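Local structure of membrane-bound lysozyme inhibitor of C-type lysozyme (Pseudomonas aeruginosa, 3F6Z) at residues B[66-70]-B[71-75]. The protein specifically inhibits C-type lysozymes, acting as a lipoprotein of the bacterial outer membrane. Sequence-based numbering, arbitrary orientation.
Sequences KYAAG and QYIWW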
loop_
_atom_site.group_PDB
_atom_site.type_symbol
_atom_site.label_atom_id
_atom_site.label_comp_id
_atom_site.label_asym_id
_atom_site.label_seq_id
_atom_site.Cartn_x
_atom_site.Cartn_y
_atom_site.Cartn_z
ATOM N N LYS B 66 -2.982 -6.666 7.586
ATOM C CA LYS B 66 -2.045 -5.682 7.060
ATOM C C LYS B 66 -2.683 -4.294 7.036
ATOM O O LYS B 66 -3.813 -4.133 6.567
ATOM C CB LYS B 66 -1.619 -6.097 5.652
ATOM C CG LYS B 66 -0.546 -5.219 5.015
ATOM C CD LYS B 66 -0.204 -5.745 3.627
ATOM C CE LYS B 66 0.742 -4.825 2.881
ATOM N NZ LYS B 66 0.876 -5.270 1.469
ATOM N N TYR B 67 -1.945 -3.301 7.535
ATOM C CA TYR B 67 -2.415 -1.918 7.598
ATOM C C TYR B 67 -1.377 -0.981 6.973
ATOM O O TYR B 67 -0.169 -1.203 7.110
ATOM C CB TYR B 67 -2.638 -1.497 9.060
ATOM C CG TYR B 67 -3.594 -2.366 9.861
ATOM C CD1 TYR B 67 -4.941 -2.017 9.995
ATOM C CD2 TYR B 67 -3.139 -3.499 10.539
ATOM C CE1 TYR B 67 -5.813 -2.775 10.795
ATOM C CE2 TYR B 67 -3.996 -4.262 11.340
ATOM C CZ TYR B 67 -5.332 -3.892 11.466
ATOM O OH TYR B 67 -6.181 -4.620 12.278
ATOM N N ALA B 68 -1.846 0.085 6.325
ATOM C CA ALA B 68 -0.946 1.026 5.672
ATOM C C ALA B 68 -1.173 2.490 6.039
ATOM O O ALA B 68 -2.299 2.920 6.284
ATOM C CB ALA B 68 -1.046 0.854 4.155
ATOM N N ALA B 69 -0.083 3.249 6.065
ATOM C CA ALA B 69 -0.113 4.680 6.359
ATOM C C ALA B 69 1.274 5.266 6.127
ATOM O O ALA B 69 2.281 4.652 6.495
ATOM C CB ALA B 69 -0.562 4.934 7.810
ATOM N N GLY B 70 1.322 6.450 5.519
ATOM C CA GLY B 70 2.597 7.097 5.258
ATOM C C GLY B 70 3.539 6.161 4.535
ATOM O O GLY B 70 3.151 5.522 3.553
ATOM N N GLN B 71 4.773 6.065 5.011
ATOM C CA GLN B 71 5.738 5.159 4.392
ATOM C C GLN B 71 5.833 3.853 5.174
ATOM O O GLN B 71 6.724 3.041 4.948
ATOM C CB GLN B 71 7.120 5.819 4.299
ATOM C CG GLN B 71 7.281 7.107 5.106
ATOM C CD GLN B 71 7.879 6.867 6.474
ATOM O OE1 GLN B 71 8.194 7.811 7.209
ATOM N NE2 GLN B 71 8.050 5.597 6.822
ATOM N N TYR B 72 4.886 3.651 6.080
ATOM C CA TYR B 72 4.863 2.465 6.928
ATOM C C TYR B 72 3.798 1.429 6.598
ATOM O O TYR B 72 2.763 1.726 5.990
ATOM C CB TYR B 72 4.652 2.873 8.389
ATOM C CG TYR B 72 5.754 3.706 8.996
ATOM C CD1 TYR B 72 6.932 3.113 9.458
ATOM C CD2 TYR B 72 5.608 5.087 9.137
ATOM C CE1 TYR B 72 7.940 3.876 10.051
ATOM C CE2 TYR B 72 6.605 5.863 9.724
ATOM C CZ TYR B 72 7.769 5.253 10.179
ATOM O OH TYR B 72 8.756 6.027 10.744
ATOM N N ILE B 73 4.076 0.206 7.035
ATOM C CA ILE B 73 3.162 -0.914 6.901
ATOM C C ILE B 73 3.192 -1.575 8.282
ATOM O O ILE B 73 4.260 -1.870 8.818
ATOM C CB ILE B 73 3.623 -1.949 5.838
ATOM C CG1 ILE B 73 3.536 -1.353 4.425
ATOM C CG2 ILE B 73 2.753 -3.199 5.927
ATOM C CD1 ILE B 73 2.114 -1.040 3.952
ATOM N N TRP B 74 2.019 -1.752 8.874
ATOM C CA TRP B 74 1.893 -2.399 10.172
ATOM C C TRP B 74 1.125 -3.681 9.864
ATOM O O TRP B 74 -0.063 -3.647 9.538
ATOM C CB TRP B 74 1.112 -1.504 11.135
ATOM C CG TRP B 74 0.852 -2.123 12.489
ATOM C CD1 TRP B 74 -0.357 -2.508 12.996
ATOM C CD2 TRP B 74 1.817 -2.381 13.516
ATOM N NE1 TRP B 74 -0.206 -2.984 14.276
ATOM C CE2 TRP B 74 1.119 -2.918 14.621
ATOM C CE3 TRP B 74 3.203 -2.208 13.612
ATOM C CZ2 TRP B 74 1.762 -3.284 15.812
ATOM C CZ3 TRP B 74 3.843 -2.572 14.798
ATOM C CH2 TRP B 74 3.118 -3.105 15.880
ATOM N N TRP B 75 1.818 -4.810 9.947
ATOM C CA TRP B 75 1.224 -6.106 9.621
ATOM C C TRP B 75 1.200 -7.030 10.839
ATOM O O TRP B 75 2.242 -7.443 11.338
ATOM C CB TRP B 75 2.045 -6.742 8.502
ATOM C CG TRP B 75 1.313 -7.692 7.613
ATOM C CD1 TRP B 75 0.203 -8.437 7.923
ATOM C CD2 TRP B 75 1.697 -8.074 6.288
ATOM N NE1 TRP B 75 -0.119 -9.258 6.869
ATOM C CE2 TRP B 75 0.782 -9.057 5.854
ATOM C CE3 TRP B 75 2.732 -7.680 5.424
ATOM C CZ2 TRP B 75 0.868 -9.659 4.590
ATOM C CZ3 TRP B 75 2.820 -8.277 4.168
ATOM C CH2 TRP B 75 1.890 -9.257 3.765
HETATM O O HOH W 1 2.631 2.764 3.501
#
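Lys66 lies across one face of the Trp75 indole. Its CB sits 3.6 Å from the centroid of the five-membered ring of Trp75, almost on the ring normal, a CH-pi contact. Lys66 CG reaches the ring fusion at Trp75 CD2 and also meets Ile73 CG2 at 4.0 Å. Lys66 CD passes over the six-membered ring, 3.9 Å from Trp75 CE3. Lys66 CE, further along the same straight chain, lies beside Ile73 CG2 and CD1. Because CG is anti to the backbone N (chi1 -175°) and the chain is extended beyond it, CB, CG and CD pass obliquely over the indole, from the five-membered to the six-membered ring. On the same face of the sheet, Ala68 CB meets Ile73 CD1 at 3.7 Å.

Tyr67 and Trp74 pair on the other face. Their rings are oblique, with planes at 39°, and touch through Tyr67 CD2 and Trp74 CD1. The carbonyl O of Trp74 lies in the plane of the Tyr67 ring, at its edge.

The backbone is a beta hairpin with a two-residue loop, Gly70-Gln71, in a type II' turn from Ala69 to Tyr72. Gly70 takes the positive phi (52°) of that turn. Tyr67 with Trp74 and Ala69 with Tyr72 are hydrogen-bonded pairs, each with two N-H...O bonds. A water donates to both Gly70 O and Tyr72 O.

The hairpin is part of an antiparallel beta barrel, between strands 52-59 and 80-84. Trp74 NE1 bonds Tyr35 OH, and its ring meets Tyr23 edge-to-face. Trp75 NE1 bonds the carbonyl O of Ser63, which is thought to act directly in blocking the lysozyme active site, while Tyr67 OH bonds a polar side chain of another protein's chain.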